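ORF34P2 (Lactococcus phage p2, PDB 2WKD) binds single-stranded DNA with nanomolar affinity and without sequence specificity, and probably has an OB-type fold. Local coordinates at residues I27-L32 against V43-A48; F49-I54 against P82-V87; T5-A10 against T59-G64. The protein carries 2 engineered substitutions. All blocks are in the same frame, centred on the assembly; numbering follows the deposited sequence.

Interaction 1 (I27-L32 against V43-A48); sequences IISVPL and VAYGSA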
loop_
_atom_site.group_PDB
_atom_site.type_symbol
_atom_site.label_atom_id
_atom_site.label_comp_id
_atom_site.label_asym_id
_atom_site.label_seq_id
_atom_site.Cartn_x
_atom_site.Cartn_y
_atom_site.Cartn_z
ATOM N N ILE A 27 16.506 3.855 9.553
ATOM C CA ILE A 27 15.051 3.939 9.393
ATOM C C ILE A 27 14.759 4.760 8.141
ATOM O O ILE A 27 15.237 5.898 8.016
ATOM C CB ILE A 27 14.349 4.607 10.598
ATOM C CG1 ILE A 27 14.612 3.832 11.887
ATOM C CG2 ILE A 27 12.839 4.728 10.343
ATOM C CD1 ILE A 27 14.021 4.497 13.136
ATOM N N ILE A 28 13.991 4.172 7.221
ATOM C CA ILE A 28 13.589 4.854 5.994
ATOM C C ILE A 28 12.148 5.352 6.121
ATOM O O ILE A 28 11.323 4.728 6.797
ATOM C CB ILE A 28 13.767 3.941 4.738
ATOM C CG1 ILE A 28 13.830 4.789 3.457
ATOM C CG2 ILE A 28 12.671 2.856 4.677
ATOM C CD1 ILE A 28 14.159 4.012 2.189
ATOM N N SER A 29 11.865 6.483 5.485
ATOM C CA SER A 29 10.527 7.067 5.465
ATOM C C SER A 29 10.104 7.179 4.007
ATOM O O SER A 29 10.756 7.863 3.217
ATOM C CB SER A 29 10.532 8.440 6.157
ATOM O OG SER A 29 9.234 9.035 6.142
ATOM N N VAL A 30 9.041 6.464 3.646
ATOM C CA VAL A 30 8.582 6.377 2.242
ATOM C C VAL A 30 7.106 6.783 2.067
ATOM O O VAL A 30 6.295 6.560 2.974
ATOM C CB VAL A 30 8.817 4.951 1.641
ATOM C CG1 VAL A 30 10.328 4.638 1.561
ATOM C CG2 VAL A 30 8.074 3.863 2.441
ATOM N N PRO A 31 6.752 7.377 0.903
ATOM C CA PRO A 31 5.357 7.810 0.656
ATOM C C PRO A 31 4.446 6.598 0.434
ATOM O O PRO A 31 4.811 5.673 -0.300
ATOM C CB PRO A 31 5.464 8.642 -0.630
ATOM C CG PRO A 31 6.630 8.073 -1.361
ATOM C CD PRO A 31 7.619 7.625 -0.272
ATOM N N LEU A 32 3.295 6.605 1.093
ATOM C CA LEU A 32 2.315 5.529 0.989
ATOM C C LEU A 32 1.364 5.643 -0.199
ATOM O O LEU A 32 0.620 4.706 -0.485
ATOM C CB LEU A 32 1.511 5.418 2.281
ATOM C CG LEU A 32 2.389 5.239 3.512
ATOM C CD1 LEU A 32 1.490 5.180 4.730
ATOM C CD2 LEU A 32 3.295 3.985 3.418
ATOM N N VAL A 43 0.929 13.970 1.184
ATOM C CA VAL A 43 1.138 12.525 1.120
ATOM C C VAL A 43 1.588 11.976 2.477
ATOM O O VAL A 43 2.485 12.532 3.106
ATOM C CB VAL A 43 2.148 12.166 0.001
ATOM C CG1 VAL A 43 2.629 10.727 0.124
ATOM C CG2 VAL A 43 1.517 12.412 -1.369
ATOM N N ALA A 44 0.948 10.898 2.927
ATOM C CA ALA A 44 1.360 10.219 4.148
ATOM C C ALA A 44 2.638 9.386 3.914
ATOM O O ALA A 44 2.846 8.846 2.819
ATOM C CB ALA A 44 0.239 9.356 4.668
ATOM N N TYR A 45 3.485 9.305 4.943
ATOM C CA TYR A 45 4.760 8.593 4.882
ATOM C C TYR A 45 4.816 7.485 5.904
ATOM O O TYR A 45 4.360 7.654 7.029
ATOM C CB TYR A 45 5.943 9.548 5.078
ATOM C CG TYR A 45 6.251 10.312 3.824
ATOM C CD1 TYR A 45 5.447 11.377 3.427
ATOM C CD2 TYR A 45 7.323 9.946 3.012
ATOM C CE1 TYR A 45 5.705 12.065 2.257
ATOM C CE2 TYR A 45 7.594 10.624 1.839
ATOM C CZ TYR A 45 6.777 11.688 1.471
ATOM O OH TYR A 45 7.034 12.373 0.315
ATOM N N GLY A 46 5.344 6.338 5.490
ATOM C CA GLY A 46 5.541 5.225 6.403
ATOM C C GLY A 46 7.016 4.994 6.673
ATOM O O GLY A 46 7.863 5.222 5.805
ATOM N N SER A 47 7.316 4.530 7.880
ATOM C CA SER A 47 8.692 4.242 8.276
ATOM C C SER A 47 8.933 2.752 8.462
ATOM O O SER A 47 8.041 2.017 8.892
ATOM C CB SER A 47 9.027 4.985 9.567
ATOM O OG SER A 47 8.648 6.342 9.445
ATOM N N ALA A 48 10.148 2.317 8.142
ATOM C CA ALA A 48 10.559 0.920 8.320
ATOM C C ALA A 48 12.041 0.826 8.692
ATOM O O ALA A 48 12.864 1.594 8.183
ATOM C CB ALA A 48 10.295 0.129 7.050
#
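Strands 27-31 and 45-48 run antiparallel, their segment axes 4.3 Å apart at the closest and 152° between directions. Two hydrogen-bonded pairs, Ile28 with Ala48 and Val30 with Gly46, are each closed by two N-H to carbonyl bonds; the shortest goes from Gly46 N to Val30 O, 2.7 Å. Beyond the last pair, Leu32 N donates almost straight, at 176°, to Ala44 O 2.9 Å away, so the pairing carries on past the regular strands.

Tyr45 lies across Pro31. Its CB sits 3.5 Å from Ser29 OG, and CG, placed beside its own backbone N, passes near the carbonyl oxygen of Val30. Tyr45 CD2 lies beside the Val30-Pro31 peptide link, 3.3 Å from Val30 C. CE2 meets the proline ring at CD, and CZ and OH run out over Pro31 CB. That CB stands over the ring face, 4.2 Å from the Tyr45 centroid and 26° off the normal, a CH-pi contact. Val43 CG1 touches the same Pro31 CB at 3.6 Å, beside the ring.

Ile28, Val30 and Ala48 point to the opposite face of the sheet, where Val30 meets Val6 and Ala8 of strand 2-9 and Phe79 of strand 77-87. Leu32 CD2 packs on the backbone N and CA of Gly46, the glycine having no side chain to stand in the way. Pro31 O accepts a hydrogen bond from Thr2 OG1 of the second subunit.

The pairing thus has an apolar face, with Val30 and Ala48 turned into the core, and an outer face of proline, tyrosine and serines. All five cross-strand hydrogen bonds belong to the backbone, while the side chains on the Tyr45 face add only CH-pi and van der Waals contact.

Interaction 2 (F49-I54 against P82-V87); sequences FMPDFI and PTVEKV. Engineered in segment 49-54: Met50 (natural residue Leu).
Val84 is the central side chain of this contact, pointing from strand 82-87 at the loop that follows strand 45-49. Its CB lies 3.6 Å from Pro51 CD, and CG1, anti to the backbone N (chi1 -177°), touches both that ring carbon and the selenium of Met50, 4.0 Å from SE. The other branch, CG2, faces the carbonyl oxygen of Phe49. Met50 is an engineered residue, leucine in the natural protein, present as selenomethionine; its bent chain crosses Val84 at about a right angle.

Two residues further on, Lys86 makes the second patch. Phe53 offers its ring edge to the lysine, CE1 lying 3.7 Å from Lys86 CB, which is in the plane of the ring. Ile54 CD1 comes to 4.1 Å from the same CB, sliding past the lysine in the opposite sense, and Ile54 CG1 sits over one face of the Phe53 ring. The lysine chain is extended from CB to its tip, which carries NZ to a water 3.0 Å away; that water donates to Phe53 O at 2.7 Å and so bridges the two segments, which share no direct hydrogen bond.

Further out, the loop is shaped by a type I beta turn from Pro51 to Ile54, closed by Ile54 N donating to Pro51 O over 3.2 Å. Asp52, within this turn, forms a salt bridge with Lys25, and backbone bonding of Met50 with Lys26 ties the loop's start to strand 25-31. Behind Met50 and Ile54 lies Val60, while backbone hydrogen bonds of Thr83 with Ser63 and of Glu85 with Thr61 hold the strand to strand 59-63.

The loop lies against strand 82-87, buries Met50 and Ile54, and links strand 45-49 to 59-68 in a topology consistent with the OB fold.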
loop_
_atom_site.group_PDB
_atom_site.type_symbol
_atom_site.label_atom_id
_atom_site.label_comp_id
_atom_site.label_asym_id
_atom_site.label_seq_id
_atom_site.Cartn_x
_atom_site.Cartn_y
_atom_site.Cartn_z
ATOM N N PHE A 49 12.368 -0.127 9.564
ATOM C CA PHE A 49 13.754 -0.422 9.902
ATOM C C PHE A 49 14.400 -1.227 8.785
ATOM O O PHE A 49 13.774 -2.134 8.228
ATOM C CB PHE A 49 13.836 -1.189 11.226
ATOM C CG PHE A 49 13.537 -0.344 12.446
ATOM C CD1 PHE A 49 14.551 0.379 13.075
ATOM C CD2 PHE A 49 12.252 -0.276 12.967
ATOM C CE1 PHE A 49 14.282 1.154 14.209
ATOM C CE2 PHE A 49 11.978 0.505 14.105
ATOM C CZ PHE A 49 12.995 1.217 14.721
HETATM N N MSE A 50 15.636 -0.880 8.447
HETATM C CA MSE A 50 16.399 -1.555 7.401
HETATM C C MSE A 50 17.254 -2.644 8.035
HETATM O O MSE A 50 17.764 -2.459 9.145
HETATM C CB MSE A 50 17.348 -0.576 6.686
HETATM C CG MSE A 50 16.688 0.633 6.071
HETATM SE SE MSE A 50 15.791 0.192 4.377
HETATM C CE MSE A 50 16.381 1.722 3.399
ATOM N N PRO A 51 17.430 -3.780 7.326
ATOM C CA PRO A 51 18.404 -4.797 7.744
ATOM C C PRO A 51 19.827 -4.219 7.751
ATOM O O PRO A 51 20.103 -3.247 7.041
ATOM C CB PRO A 51 18.289 -5.899 6.676
ATOM C CG PRO A 51 17.334 -5.415 5.637
ATOM C CD PRO A 51 16.619 -4.192 6.162
ATOM N N ASP A 52 20.723 -4.826 8.526
ATOM C CA ASP A 52 22.074 -4.282 8.730
ATOM C C ASP A 52 22.887 -4.152 7.442
ATOM O O ASP A 52 23.710 -3.265 7.339
ATOM C CB ASP A 52 22.864 -5.112 9.747
ATOM C CG ASP A 52 22.308 -5.009 11.169
ATOM O OD1 ASP A 52 21.473 -4.119 11.456
ATOM O OD2 ASP A 52 22.727 -5.838 12.015
ATOM N N PHE A 53 22.654 -5.023 6.462
ATOM C CA PHE A 53 23.482 -5.014 5.243
ATOM C C PHE A 53 23.186 -3.839 4.289
ATOM O O PHE A 53 24.019 -3.499 3.440
ATOM C CB PHE A 53 23.351 -6.343 4.498
ATOM C CG PHE A 53 22.096 -6.454 3.687
ATOM C CD1 PHE A 53 22.093 -6.090 2.343
ATOM C CD2 PHE A 53 20.914 -6.918 4.263
ATOM C CE1 PHE A 53 20.933 -6.190 1.595
ATOM C CE2 PHE A 53 19.755 -7.024 3.519
ATOM C CZ PHE A 53 19.760 -6.657 2.189
ATOM N N ILE A 54 22.006 -3.232 4.423
ATOM C CA ILE A 54 21.619 -2.096 3.597
ATOM C C ILE A 54 22.560 -0.925 3.820
ATOM O O ILE A 54 22.906 -0.625 4.950
ATOM C CB ILE A 54 20.128 -1.694 3.843
ATOM C CG1 ILE A 54 19.187 -2.791 3.315
ATOM C CG2 ILE A 54 19.791 -0.364 3.184
ATOM C CD1 ILE A 54 19.318 -3.065 1.816
ATOM N N PRO A 82 7.983 -5.821 8.161
ATOM C CA PRO A 82 8.247 -5.657 6.722
ATOM C C PRO A 82 9.284 -6.633 6.174
ATOM O O PRO A 82 10.161 -7.085 6.912
ATOM C CB PRO A 82 8.791 -4.228 6.622
ATOM C CG PRO A 82 9.380 -3.956 7.967
ATOM C CD PRO A 82 8.459 -4.657 8.934
ATOM N N THR A 83 9.144 -6.984 4.899
ATOM C CA THR A 83 10.219 -7.605 4.143
ATOM C C THR A 83 10.955 -6.454 3.480
ATOM O O THR A 83 10.337 -5.546 2.916
ATOM C CB THR A 83 9.697 -8.614 3.080
ATOM O OG1 THR A 83 9.057 -9.713 3.734
ATOM C CG2 THR A 83 10.840 -9.185 2.269
ATOM N N VAL A 84 12.273 -6.454 3.600
ATOM C CA VAL A 84 13.100 -5.466 2.911
ATOM C C VAL A 84 14.082 -6.220 2.018
ATOM O O VAL A 84 14.816 -7.090 2.488
ATOM C CB VAL A 84 13.838 -4.480 3.888
ATOM C CG1 VAL A 84 14.636 -3.417 3.108
ATOM C CG2 VAL A 84 12.847 -3.785 4.836
ATOM N N GLU A 85 14.072 -5.890 0.729
ATOM C CA GLU A 85 14.949 -6.524 -0.252
ATOM C C GLU A 85 15.788 -5.466 -0.928
ATOM O O GLU A 85 15.283 -4.400 -1.285
ATOM C CB GLU A 85 14.140 -7.288 -1.312
ATOM C CG GLU A 85 13.482 -8.565 -0.789
ATOM C CD GLU A 85 12.543 -9.222 -1.795
ATOM O OE1 GLU A 85 11.514 -8.606 -2.143
ATOM O OE2 GLU A 85 12.827 -10.363 -2.223
ATOM N N LYS A 86 17.073 -5.761 -1.092
ATOM C CA LYS A 86 17.948 -4.937 -1.915
ATOM C C LYS A 86 17.624 -5.192 -3.399
ATOM O O LYS A 86 17.506 -6.337 -3.804
ATOM C CB LYS A 86 19.418 -5.278 -1.637
ATOM C CG LYS A 86 20.404 -4.348 -2.321
ATOM C CD LYS A 86 21.821 -4.563 -1.806
ATOM C CE LYS A 86 22.821 -3.721 -2.596
ATOM N NZ LYS A 86 24.229 -3.973 -2.164
ATOM N N VAL A 87 17.503 -4.119 -4.183
ATOM C CA VAL A 87 17.250 -4.192 -5.632
ATOM C C VAL A 87 18.530 -3.895 -6.401
ATOM O O VAL A 87 19.254 -2.951 -6.069
ATOM C CB VAL A 87 16.162 -3.172 -6.063
ATOM C CG1 VAL A 87 15.919 -3.226 -7.597
ATOM C CG2 VAL A 87 14.873 -3.415 -5.312
HETATM O O HOH W 1 24.045 -3.159 0.732
#

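Interaction 3 (T5-A10 against T59-G64); sequences TVTAQA and TVTVSG
Within the curved sheet of what is probably an OB-type fold, strand 5-9 pairs antiparallel with strand 59-63. The backbone bonds come in two double sets. Val6 N to Val62 O and Val62 N to Val6 O are both 2.7 Å. Ala8 and Val60 are joined likewise at slightly greater lengths, Val60 N reaching Ala8 O at 173°. At the non-hydrogen-bonded pairs, CA-H groups approach the same carbonyls, as Thr7 CA does Val60 O.

The apolar side chains of Val6, Ala8, Val60 and Val62 share the inner face. They add little direct contact to each other across the strands and pack instead onto other strands, Val60 on Val84 and Val62 on Phe79. Along its other edge, strand 5-9 meets the second subunit, where Thr5 and Val6 pair antiparallel with a strand of that chain and carry the sheet across the interface.

The opposite face is a row of hydroxyls and methyls. Thr5, Thr7, Thr59 and Thr61 all hold OG1 beside the backbone N and CG2 anti to it, which lays the methyls of facing strands together: Thr7 CG2 is 3.9 Å from Thr59 CG2, and Thr5 CG2 is 3.6 Å from Thr61 CG2. Thr5 OG1 also lies 2.9 Å from Ser63 OG. Gln9, on this face too, sends NE2 to Gly57 O. Midway along, Thr7 OG1 and Thr61 OG1 are hydrogen-bonded at 3.2 Å, either one able to donate.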
loop_
_atom_site.group_PDB
_atom_site.type_symbol
_atom_site.label_atom_id
_atom_site.label_comp_id
_atom_site.label_asym_id
_atom_site.label_seq_id
_atom_site.Cartn_x
_atom_site.Cartn_y
_atom_site.Cartn_z
ATOM N N THR A 5 3.797 -1.896 -0.746
ATOM C CA THR A 5 5.115 -2.216 -1.307
ATOM C C THR A 5 5.728 -0.978 -1.945
ATOM O O THR A 5 5.216 -0.485 -2.939
ATOM C CB THR A 5 5.037 -3.339 -2.386
ATOM O OG1 THR A 5 4.360 -4.481 -1.850
ATOM C CG2 THR A 5 6.450 -3.760 -2.822
ATOM N N VAL A 6 6.839 -0.494 -1.390
ATOM C CA VAL A 6 7.501 0.693 -1.943
ATOM C C VAL A 6 8.929 0.379 -2.375
ATOM O O VAL A 6 9.656 -0.320 -1.677
ATOM C CB VAL A 6 7.501 1.901 -0.949
ATOM C CG1 VAL A 6 7.882 3.218 -1.686
ATOM C CG2 VAL A 6 6.147 2.073 -0.298
ATOM N N THR A 7 9.304 0.876 -3.547
ATOM C CA THR A 7 10.669 0.787 -4.041
ATOM C C THR A 7 11.232 2.199 -4.037
ATOM O O THR A 7 10.626 3.125 -4.577
ATOM C CB THR A 7 10.711 0.157 -5.458
ATOM O OG1 THR A 7 10.077 -1.123 -5.405
ATOM C CG2 THR A 7 12.154 -0.018 -5.964
ATOM N N ALA A 8 12.384 2.366 -3.399
ATOM C CA ALA A 8 12.958 3.693 -3.215
ATOM C C ALA A 8 14.462 3.585 -2.951
ATOM O O ALA A 8 14.943 2.533 -2.511
ATOM C CB ALA A 8 12.267 4.396 -2.049
ATOM N N GLN A 9 15.192 4.666 -3.220
ATOM C CA GLN A 9 16.604 4.726 -2.876
ATOM C C GLN A 9 16.750 5.219 -1.442
ATOM O O GLN A 9 16.125 6.202 -1.054
ATOM C CB GLN A 9 17.382 5.633 -3.831
ATOM C CG GLN A 9 18.903 5.610 -3.561
ATOM C CD GLN A 9 19.711 6.433 -4.545
ATOM O OE1 GLN A 9 19.227 7.404 -5.112
ATOM N NE2 GLN A 9 20.957 6.042 -4.746
ATOM N N ALA A 10 17.552 4.517 -0.654
ATOM C CA ALA A 10 17.848 4.954 0.711
ATOM C C ALA A 10 18.922 6.033 0.666
ATOM O O ALA A 10 20.076 5.771 0.317
ATOM C CB ALA A 10 18.292 3.779 1.566
ATOM N N THR A 59 19.101 0.823 -3.500
ATOM C CA THR A 59 17.670 0.827 -3.825
ATOM C C THR A 59 17.086 -0.394 -3.115
ATOM O O THR A 59 17.694 -1.490 -3.145
ATOM C CB THR A 59 17.418 0.741 -5.350
ATOM O OG1 THR A 59 18.122 1.797 -6.014
ATOM C CG2 THR A 59 15.919 0.834 -5.696
ATOM N N VAL A 60 15.945 -0.193 -2.442
ATOM C CA VAL A 60 15.290 -1.254 -1.686
ATOM C C VAL A 60 13.807 -1.356 -2.001
ATOM O O VAL A 60 13.174 -0.375 -2.413
ATOM C CB VAL A 60 15.430 -1.053 -0.152
ATOM C CG1 VAL A 60 16.893 -1.196 0.281
ATOM C CG2 VAL A 60 14.841 0.306 0.280
ATOM N N THR A 61 13.266 -2.551 -1.795
ATOM C CA THR A 61 11.833 -2.760 -1.817
ATOM C C THR A 61 11.356 -3.031 -0.388
ATOM O O THR A 61 11.773 -4.000 0.241
ATOM C CB THR A 61 11.458 -3.898 -2.787
ATOM O OG1 THR A 61 11.756 -3.470 -4.117
ATOM C CG2 THR A 61 9.987 -4.213 -2.733
ATOM N N VAL A 62 10.506 -2.149 0.126
ATOM C CA VAL A 62 9.878 -2.355 1.434
ATOM C C VAL A 62 8.415 -2.781 1.279
ATOM O O VAL A 62 7.602 -2.054 0.681
ATOM C CB VAL A 62 9.978 -1.110 2.303
ATOM C CG1 VAL A 62 9.380 -1.394 3.682
ATOM C CG2 VAL A 62 11.448 -0.672 2.422
ATOM N N SER A 63 8.094 -3.962 1.819
ATOM C CA SER A 63 6.776 -4.553 1.666
ATOM C C SER A 63 6.219 -5.101 2.982
ATOM O O SER A 63 6.854 -5.915 3.644
ATOM C CB SER A 63 6.813 -5.663 0.614
ATOM O OG SER A 63 5.507 -6.111 0.282
ATOM N N GLY A 64 5.018 -4.660 3.340
ATOM C CA GLY A 64 4.301 -5.257 4.459
ATOM C C GLY A 64 3.097 -4.452 4.874
ATOM O O GLY A 64 2.794 -3.420 4.277
#

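Overall arrangement
From the N terminus, segment 5-10 comes first and waits for 59-64, so interaction 3 closes a long loop; interaction 1 opens and closes wholly within it, joining 27-32 to 43-48 across a short connection. Segment 49-54 follows directly, but its partner 82-87 comes only after 59-64, so interactions 2 and 3 cross while 1 and 2 stand in series. In space, Ala48 CB packs on Val62 CG1, joining 1 and 3 through the core. Met50 touches both Ile28 and Ala10, and strands 77-87 and 59-68, neighbours in the sheet, unite 2 and 3. Interactions 1 and 3 also reach the second subunit.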